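Local atomic coordinates of phospholethanolamine N-methyltransferase 2 (Haemonchus contortus, PDB entry 4KRI), a protein that probably transfers methyl groups from S-adenosylmethionine to phosphomonomethylethanolamine in the nematode pathway that makes phosphocholine. Residues Glu111-Ala116 against Met257-Leu262; Phe179-Gln184 against Leu253-Leu258. One frame throughout, in Å; residues are numbered along the deposited sequence.

Contact 1: Glu111-Ala116 against Met257-Leu262; sequences EMKKMA and MLAVAL. With SAH (S-adenosyl-L-homocysteine), chain D.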
loop_
_atom_site.group_PDB
_atom_site.type_symbol
_atom_site.label_atom_id
_atom_site.label_comp_id
_atom_site.label_asym_id
_atom_site.label_seq_id
_atom_site.Cartn_x
_atom_site.Cartn_y
_atom_site.Cartn_z
ATOM N N GLU A 111 -3.326 -8.236 -18.710
ATOM C CA GLU A 111 -3.709 -8.743 -17.388
ATOM C C GLU A 111 -3.447 -7.705 -16.290
ATOM O O GLU A 111 -2.298 -7.378 -15.985
ATOM C CB GLU A 111 -2.973 -10.055 -17.074
ATOM C CG GLU A 111 -3.330 -11.229 -18.000
ATOM C CD GLU A 111 -2.738 -11.103 -19.406
ATOM O OE1 GLU A 111 -1.808 -10.286 -19.605
ATOM O OE2 GLU A 111 -3.205 -11.825 -20.316
ATOM N N MET A 112 -4.515 -7.177 -15.701
ATOM C CA MET A 112 -4.373 -6.094 -14.735
ATOM C C MET A 112 -3.790 -6.530 -13.395
ATOM O O MET A 112 -3.199 -5.715 -12.677
ATOM C CB MET A 112 -5.706 -5.365 -14.524
ATOM C CG MET A 112 -6.153 -4.517 -15.713
ATOM S SD MET A 112 -4.847 -3.495 -16.450
ATOM C CE MET A 112 -4.244 -2.633 -14.999
ATOM N N LYS A 113 -3.957 -7.803 -13.048
ATOM C CA LYS A 113 -3.426 -8.304 -11.785
ATOM C C LYS A 113 -1.947 -8.655 -11.900
ATOM O O LYS A 113 -1.368 -9.174 -10.946
ATOM C CB LYS A 113 -4.188 -9.547 -11.307
ATOM C CG LYS A 113 -5.692 -9.397 -11.209
ATOM C CD LYS A 113 -6.087 -8.275 -10.274
ATOM C CE LYS A 113 -7.601 -8.158 -10.204
ATOM N NZ LYS A 113 -8.019 -6.790 -9.800
ATOM N N LYS A 114 -1.340 -8.392 -13.057
ATOM C CA LYS A 114 0.049 -8.794 -13.290
ATOM C C LYS A 114 1.014 -8.288 -12.219
ATOM O O LYS A 114 1.874 -9.034 -11.741
ATOM C CB LYS A 114 0.532 -8.338 -14.660
ATOM C CG LYS A 114 1.832 -9.010 -15.070
ATOM C CD LYS A 114 1.622 -10.519 -15.259
ATOM C CE LYS A 114 2.921 -11.231 -15.630
ATOM N NZ LYS A 114 2.744 -12.700 -15.862
ATOM N N MET A 115 0.885 -7.024 -11.834
ATOM C CA MET A 115 1.769 -6.487 -10.800
ATOM C C MET A 115 1.636 -7.303 -9.519
ATOM O O MET A 115 2.634 -7.646 -8.881
ATOM C CB MET A 115 1.456 -5.010 -10.535
ATOM C CG MET A 115 2.341 -4.356 -9.481
ATOM S SD MET A 115 1.767 -4.639 -7.787
ATOM C CE MET A 115 0.319 -3.583 -7.730
ATOM N N ALA A 116 0.404 -7.624 -9.151
ATOM C CA ALA A 116 0.166 -8.372 -7.916
ATOM C C ALA A 116 0.713 -9.791 -7.998
ATOM O O ALA A 116 1.313 -10.289 -7.049
ATOM C CB ALA A 116 -1.323 -8.388 -7.576
ATOM N N MET A 257 -5.868 -5.006 -3.319
ATOM C CA MET A 257 -6.513 -3.700 -3.267
ATOM C C MET A 257 -5.919 -2.751 -4.296
ATOM O O MET A 257 -6.637 -2.135 -5.092
ATOM C CB MET A 257 -6.328 -3.070 -1.877
ATOM C CG MET A 257 -7.155 -3.687 -0.795
ATOM S SD MET A 257 -8.884 -3.250 -1.031
ATOM C CE MET A 257 -9.504 -3.427 0.616
ATOM N N LEU A 258 -4.598 -2.622 -4.282
ATOM C CA LEU A 258 -3.976 -1.609 -5.116
ATOM C C LEU A 258 -4.036 -1.972 -6.598
ATOM O O LEU A 258 -4.060 -1.088 -7.453
ATOM C CB LEU A 258 -2.541 -1.331 -4.661
ATOM C CG LEU A 258 -2.202 0.153 -4.816
ATOM C CD1 LEU A 258 -2.995 0.963 -3.813
ATOM C CD2 LEU A 258 -0.713 0.420 -4.677
ATOM N N ALA A 259 -4.092 -3.267 -6.912
ATOM C CA ALA A 259 -4.270 -3.668 -8.305
ATOM C C ALA A 259 -5.512 -3.003 -8.897
ATOM O O ALA A 259 -5.503 -2.573 -10.064
ATOM C CB ALA A 259 -4.388 -5.181 -8.408
ATOM N N VAL A 260 -6.572 -2.926 -8.096
ATOM C CA VAL A 260 -7.833 -2.326 -8.530
ATOM C C VAL A 260 -7.709 -0.812 -8.653
ATOM O O VAL A 260 -8.129 -0.217 -9.647
ATOM C CB VAL A 260 -8.968 -2.656 -7.559
ATOM C CG1 VAL A 260 -10.263 -2.013 -8.017
ATOM C CG2 VAL A 260 -9.134 -4.163 -7.434
ATOM N N ALA A 261 -7.121 -0.191 -7.641
ATOM C CA ALA A 261 -6.900 1.248 -7.677
ATOM C C ALA A 261 -6.087 1.653 -8.911
ATOM O O ALA A 261 -6.416 2.625 -9.590
ATOM C CB ALA A 261 -6.208 1.714 -6.383
ATOM N N LEU A 262 -5.032 0.887 -9.200
ATOM C CA LEU A 262 -4.119 1.183 -10.279
ATOM C C LEU A 262 -4.791 0.987 -11.615
ATOM O O LEU A 262 -4.638 1.824 -12.498
ATOM C CB LEU A 262 -2.859 0.313 -10.175
ATOM C CG LEU A 262 -1.893 0.768 -9.082
ATOM C CD1 LEU A 262 -0.986 -0.371 -8.673
ATOM C CD2 LEU A 262 -1.057 1.917 -9.611
HETATM N N SAH D . -9.364 3.938 2.805
HETATM C CA SAH D . -10.072 3.049 1.848
HETATM C CB SAH D . -9.751 1.539 2.182
HETATM C CG SAH D . -10.291 0.975 3.491
HETATM S SD SAH D . -9.797 -0.758 3.758
HETATM C C SAH D . -11.513 3.366 1.775
HETATM O O SAH D . -11.967 4.320 2.390
HETATM O OXT SAH D . -12.197 2.818 0.926
HETATM C "C5'" SAH D . -8.289 -0.755 4.745
HETATM C "C4'" SAH D . -7.075 -0.801 4.003
HETATM O "O4'" SAH D . -5.968 -0.568 4.914
HETATM C "C3'" SAH D . -6.849 -2.158 3.453
HETATM O "O3'" SAH D . -6.766 -2.064 2.048
HETATM C "C2'" SAH D . -5.574 -2.607 4.013
HETATM O "O2'" SAH D . -4.803 -3.347 3.095
HETATM C "C1'" SAH D . -4.917 -1.323 4.400
HETATM N N9 SAH D . -3.803 -1.505 5.394
HETATM C C8 SAH D . -3.872 -2.132 6.590
HETATM N N7 SAH D . -2.686 -2.010 7.194
HETATM C C5 SAH D . -1.867 -1.292 6.397
HETATM C C6 SAH D . -0.537 -0.869 6.522
HETATM N N6 SAH D . 0.218 -1.181 7.631
HETATM N N1 SAH D . -0.008 -0.146 5.510
HETATM C C2 SAH D . -0.722 0.166 4.423
HETATM N N3 SAH D . -2.003 -0.219 4.279
HETATM C C4 SAH D . -2.591 -0.957 5.239
HETATM O O HOH W 1 -3.711 -2.994 -11.870
HETATM O O HOH W 2 -6.745 -5.392 -11.510
#

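Contact 2: Phe179-Gln184 against Leu253-Leu258; sequences FLDRTQ and LSTNML. With SAH (S-adenosyl-L-homocysteine), chain D; 1SH (2-(methylamino)ethyl dihydrogen phosphate), chain E.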
loop_
_atom_site.group_PDB
_atom_site.type_symbol
_atom_site.label_atom_id
_atom_site.label_comp_id
_atom_site.label_asym_id
_atom_site.label_seq_id
_atom_site.Cartn_x
_atom_site.Cartn_y
_atom_site.Cartn_z
ATOM N N PHE A 179 -1.630 -12.302 4.858
ATOM C CA PHE A 179 -2.838 -12.429 5.658
ATOM C C PHE A 179 -3.975 -11.571 5.104
ATOM O O PHE A 179 -5.107 -12.041 4.993
ATOM C CB PHE A 179 -2.570 -12.044 7.113
ATOM C CG PHE A 179 -3.819 -11.919 7.935
ATOM C CD1 PHE A 179 -4.503 -13.052 8.361
ATOM C CD2 PHE A 179 -4.318 -10.672 8.271
ATOM C CE1 PHE A 179 -5.665 -12.934 9.110
ATOM C CE2 PHE A 179 -5.474 -10.550 9.017
ATOM C CZ PHE A 179 -6.151 -11.679 9.431
ATOM N N LEU A 180 -3.667 -10.318 4.779
ATOM C CA LEU A 180 -4.645 -9.395 4.201
ATOM C C LEU A 180 -5.164 -9.919 2.852
ATOM O O LEU A 180 -6.370 -9.956 2.617
ATOM C CB LEU A 180 -4.023 -8.005 4.010
ATOM C CG LEU A 180 -3.629 -7.216 5.265
ATOM C CD1 LEU A 180 -2.761 -6.004 4.920
ATOM C CD2 LEU A 180 -4.877 -6.775 5.998
ATOM N N ASP A 181 -4.245 -10.335 1.983
ATOM C CA ASP A 181 -4.592 -10.775 0.623
ATOM C C ASP A 181 -5.315 -12.125 0.586
ATOM O O ASP A 181 -6.032 -12.420 -0.374
ATOM C CB ASP A 181 -3.332 -10.871 -0.255
ATOM C CG ASP A 181 -2.831 -9.511 -0.743
ATOM O OD1 ASP A 181 -3.639 -8.564 -0.850
ATOM O OD2 ASP A 181 -1.617 -9.405 -1.042
ATOM N N ARG A 182 -5.113 -12.958 1.604
ATOM C CA ARG A 182 -5.645 -14.322 1.571
ATOM C C ARG A 182 -6.918 -14.503 2.384
ATOM O O ARG A 182 -7.595 -15.521 2.261
ATOM C CB ARG A 182 -4.588 -15.342 2.031
ATOM C CG ARG A 182 -3.375 -15.475 1.098
ATOM C CD ARG A 182 -2.311 -16.402 1.687
ATOM N NE ARG A 182 -1.055 -16.348 0.935
ATOM C CZ ARG A 182 0.076 -16.933 1.323
ATOM N NH1 ARG A 182 0.113 -17.619 2.457
ATOM N NH2 ARG A 182 1.172 -16.832 0.575
ATOM N N THR A 183 -7.239 -13.522 3.219
ATOM C CA THR A 183 -8.378 -13.658 4.117
ATOM C C THR A 183 -9.440 -12.593 3.877
ATOM O O THR A 183 -10.387 -12.808 3.124
ATOM C CB THR A 183 -7.931 -13.606 5.592
ATOM O OG1 THR A 183 -6.699 -14.327 5.741
ATOM C CG2 THR A 183 -8.994 -14.215 6.488
ATOM N N GLN A 184 -9.276 -11.436 4.506
ATOM C CA GLN A 184 -10.301 -10.400 4.434
ATOM C C GLN A 184 -10.362 -9.743 3.057
ATOM O O GLN A 184 -11.445 -9.439 2.545
ATOM C CB GLN A 184 -10.071 -9.331 5.511
ATOM C CG GLN A 184 -11.184 -8.288 5.572
ATOM C CD GLN A 184 -11.084 -7.356 6.772
ATOM O OE1 GLN A 184 -10.073 -7.326 7.475
ATOM N NE2 GLN A 184 -12.141 -6.590 7.010
ATOM N N LEU A 253 -0.949 -1.893 1.773
ATOM C CA LEU A 253 -0.105 -3.068 1.869
ATOM C C LEU A 253 -0.644 -4.176 0.980
ATOM O O LEU A 253 0.103 -5.056 0.545
ATOM C CB LEU A 253 -0.025 -3.533 3.331
ATOM C CG LEU A 253 0.972 -4.662 3.609
ATOM C CD1 LEU A 253 2.320 -4.389 2.953
ATOM C CD2 LEU A 253 1.152 -4.838 5.096
ATOM N N SER A 254 -1.942 -4.131 0.694
ATOM C CA SER A 254 -2.554 -5.193 -0.095
ATOM C C SER A 254 -2.404 -4.988 -1.597
ATOM O O SER A 254 -2.899 -3.999 -2.137
ATOM C CB SER A 254 -4.036 -5.315 0.257
ATOM O OG SER A 254 -4.707 -6.142 -0.688
ATOM N N THR A 255 -1.736 -5.922 -2.281
ATOM C CA THR A 255 -1.633 -5.859 -3.733
ATOM C C THR A 255 -2.974 -6.121 -4.403
ATOM O O THR A 255 -3.228 -5.601 -5.488
ATOM C CB THR A 255 -0.596 -6.840 -4.306
ATOM O OG1 THR A 255 -0.709 -8.099 -3.635
ATOM C CG2 THR A 255 0.811 -6.278 -4.137
ATOM N N ASN A 256 -3.822 -6.937 -3.783
ATOM C CA ASN A 256 -5.181 -7.125 -4.294
ATOM C C ASN A 256 -5.956 -5.806 -4.377
ATOM O O ASN A 256 -6.609 -5.526 -5.386
ATOM C CB ASN A 256 -5.974 -8.119 -3.448
ATOM C CG ASN A 256 -5.579 -9.550 -3.700
ATOM O OD1 ASN A 256 -4.947 -9.863 -4.705
ATOM N ND2 ASN A 256 -5.983 -10.443 -2.793
ATOM N N MET A 257 -5.868 -5.006 -3.319
ATOM C CA MET A 257 -6.513 -3.700 -3.267
ATOM C C MET A 257 -5.919 -2.751 -4.296
ATOM O O MET A 257 -6.637 -2.135 -5.092
ATOM C CB MET A 257 -6.328 -3.070 -1.877
ATOM C CG MET A 257 -7.155 -3.687 -0.795
ATOM S SD MET A 257 -8.884 -3.250 -1.031
ATOM C CE MET A 257 -9.504 -3.427 0.616
ATOM N N LEU A 258 -4.598 -2.622 -4.282
ATOM C CA LEU A 258 -3.976 -1.609 -5.116
ATOM C C LEU A 258 -4.036 -1.972 -6.598
ATOM O O LEU A 258 -4.060 -1.088 -7.453
ATOM C CB LEU A 258 -2.541 -1.331 -4.661
ATOM C CG LEU A 258 -2.202 0.153 -4.816
ATOM C CD1 LEU A 258 -2.995 0.963 -3.813
ATOM C CD2 LEU A 258 -0.713 0.420 -4.677
HETATM N N SAH D . -9.364 3.938 2.805
HETATM C CA SAH D . -10.072 3.049 1.848
HETATM C CB SAH D . -9.751 1.539 2.182
HETATM C CG SAH D . -10.291 0.975 3.491
HETATM S SD SAH D . -9.797 -0.758 3.758
HETATM C C SAH D . -11.513 3.366 1.775
HETATM O O SAH D . -11.967 4.320 2.390
HETATM O OXT SAH D . -12.197 2.818 0.926
HETATM C "C5'" SAH D . -8.289 -0.755 4.745
HETATM C "C4'" SAH D . -7.075 -0.801 4.003
HETATM O "O4'" SAH D . -5.968 -0.568 4.914
HETATM C "C3'" SAH D . -6.849 -2.158 3.453
HETATM O "O3'" SAH D . -6.766 -2.064 2.048
HETATM C "C2'" SAH D . -5.574 -2.607 4.013
HETATM O "O2'" SAH D . -4.803 -3.347 3.095
HETATM C "C1'" SAH D . -4.917 -1.323 4.400
HETATM N N9 SAH D . -3.803 -1.505 5.394
HETATM C C8 SAH D . -3.872 -2.132 6.590
HETATM N N7 SAH D . -2.686 -2.010 7.194
HETATM C C5 SAH D . -1.867 -1.292 6.397
HETATM C C6 SAH D . -0.537 -0.869 6.522
HETATM N N6 SAH D . 0.218 -1.181 7.631
HETATM N N1 SAH D . -0.008 -0.146 5.510
HETATM C C2 SAH D . -0.722 0.166 4.423
HETATM N N3 SAH D . -2.003 -0.219 4.279
HETATM C C4 SAH D . -2.591 -0.957 5.239
HETATM O O4 1SH E . -16.637 -4.474 8.907
HETATM P P1 1SH E . -15.558 -5.460 8.468
HETATM O O1 1SH E . -14.844 -6.051 9.619
HETATM O O3 1SH E . -16.220 -6.599 7.604
HETATM O O2 1SH E . -14.488 -4.672 7.606
HETATM C C1 1SH E . -14.910 -3.940 6.576
HETATM C C2 1SH E . -13.868 -3.038 5.930
HETATM N N1 1SH E . -13.358 -1.953 6.721
HETATM C C3 1SH E . -12.295 -1.355 5.999
#

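Contact 1: Glu111-Ala116 against Met257-Leu262
M115 and L262 make the one contact between apolar side-chain tips, the methyl CE of M115 lying 3.6 Å from CD1 of L262. M115 sets out with CG anti to its backbone N (chi1 -179°), and the bends at chi2 and chi3 bring CE to L262; the two side chains cross at about a right angle. V277 of strand 273-277 and T255, at the start of helix 255-268, also touch M115. A259 and K113 form the central pair: CB of A259 points at the incoming segment and meets the aliphatic part of K113, CD to CB 4.0 Å. K113 bends at chi2 and runs side by side with V260, both pointing the same way, and NZ ends 3.7 Å from CG2 of V260.

The polar links pass through water. One molecule donates to both carbonyls, at 2.9 Å to O of M112 and 2.6 Å to O of A259. A second water accepts from NZ of K113 and gives a weak bond of 3.4 Å to the same A259 oxygen. On the approaching side a type I turn from E111 to K114 leads into helix 114-124. From the far side of helix 255-268, M257 reaches the bound S-adenosylhomocysteine, CG coming within 3.3 Å of the ribose O3'.

The contact thus joins the N-terminal family region to the methyltransferase domain without one direct hydrogen bond between the segments. Because the helix carbonyl of A259 and the ammonium group of K113 meet through water, the polar join is solvent-mediated, while direct touching is mainly apolar, even NZ resting against a valine methyl.

Contact 2: Phe179-Gln184 against Leu253-Leu258
D181 presses its carboxylate against the start of helix 255-268, where S254, T255 and N256 gather tightly around it. S254 OG donates to OD1 at 2.7 Å, meeting that oxygen nearly in line with its C-O bond. The same OD1 takes a second, weak bond from N256 N, 3.4 Å long but fairly straight at 160°. On the other carboxylate oxygen, OG1 of T255 stands 3.0 Å from OD2, although its proton has another acceptor available; R177 adds a long, weak ion pair to OD2.

S254 is the N-cap of the helix. With OG anti to its own backbone N (chi1 168°), the hydroxyl also accepts from M257 N at 3.1 Å and 165°, so one oxygen caps the helix while holding D181. A carboxylate placed at a helix N terminus is probably stabilised in its charged form. This helix follows strand 247-252 in the Rossmann-like methyltransferase fold, and D252, at the end of that strand, binds both S254 N and the bound S-adenosylhomocysteine.

Next to the cofactor lies a buried apolar flank of ordinary van der Waals contact, where L180 crosses L253 at about a right angle with CD1 4.0 Å from CB; the adenine N3 is 3.2 Å from N of L253. Buried Q184 extends to the substrate pocket, NE2 3.1 Å from O2 of the phosphomonomethylethanolamine and bonded to the hydroxyls of Y193 and Y347. The looser, more open edge is at partly exposed N256, whose ND2 comes within 3.1 Å of O of D181 at an angle too poor for a hydrogen bond and bonds instead to O of Y185.

Overall arrangement
From the N terminus, the chain first supplies 111-116, from the turn and opening of helix 114-124, then 179-184, from helix 176-184, and both find their partner on helix 255-268 or just before it. Contact 1 closes the longer loop, with 140 residues between its segments. Contact 2 spans 68, and its first segment falls within that larger interval; the two second segments overlap at M257 and L258. With centres about 11 Å apart, the contacts adjoin where A116 CB lies 3.7 Å from T255 CB. One helix thereby ties the N-terminal region at one face and the substrate-side helix at its beginning; S-adenosylhomocysteine is touched by the shared M257, and in contact 2 also by L180, L253 and S254.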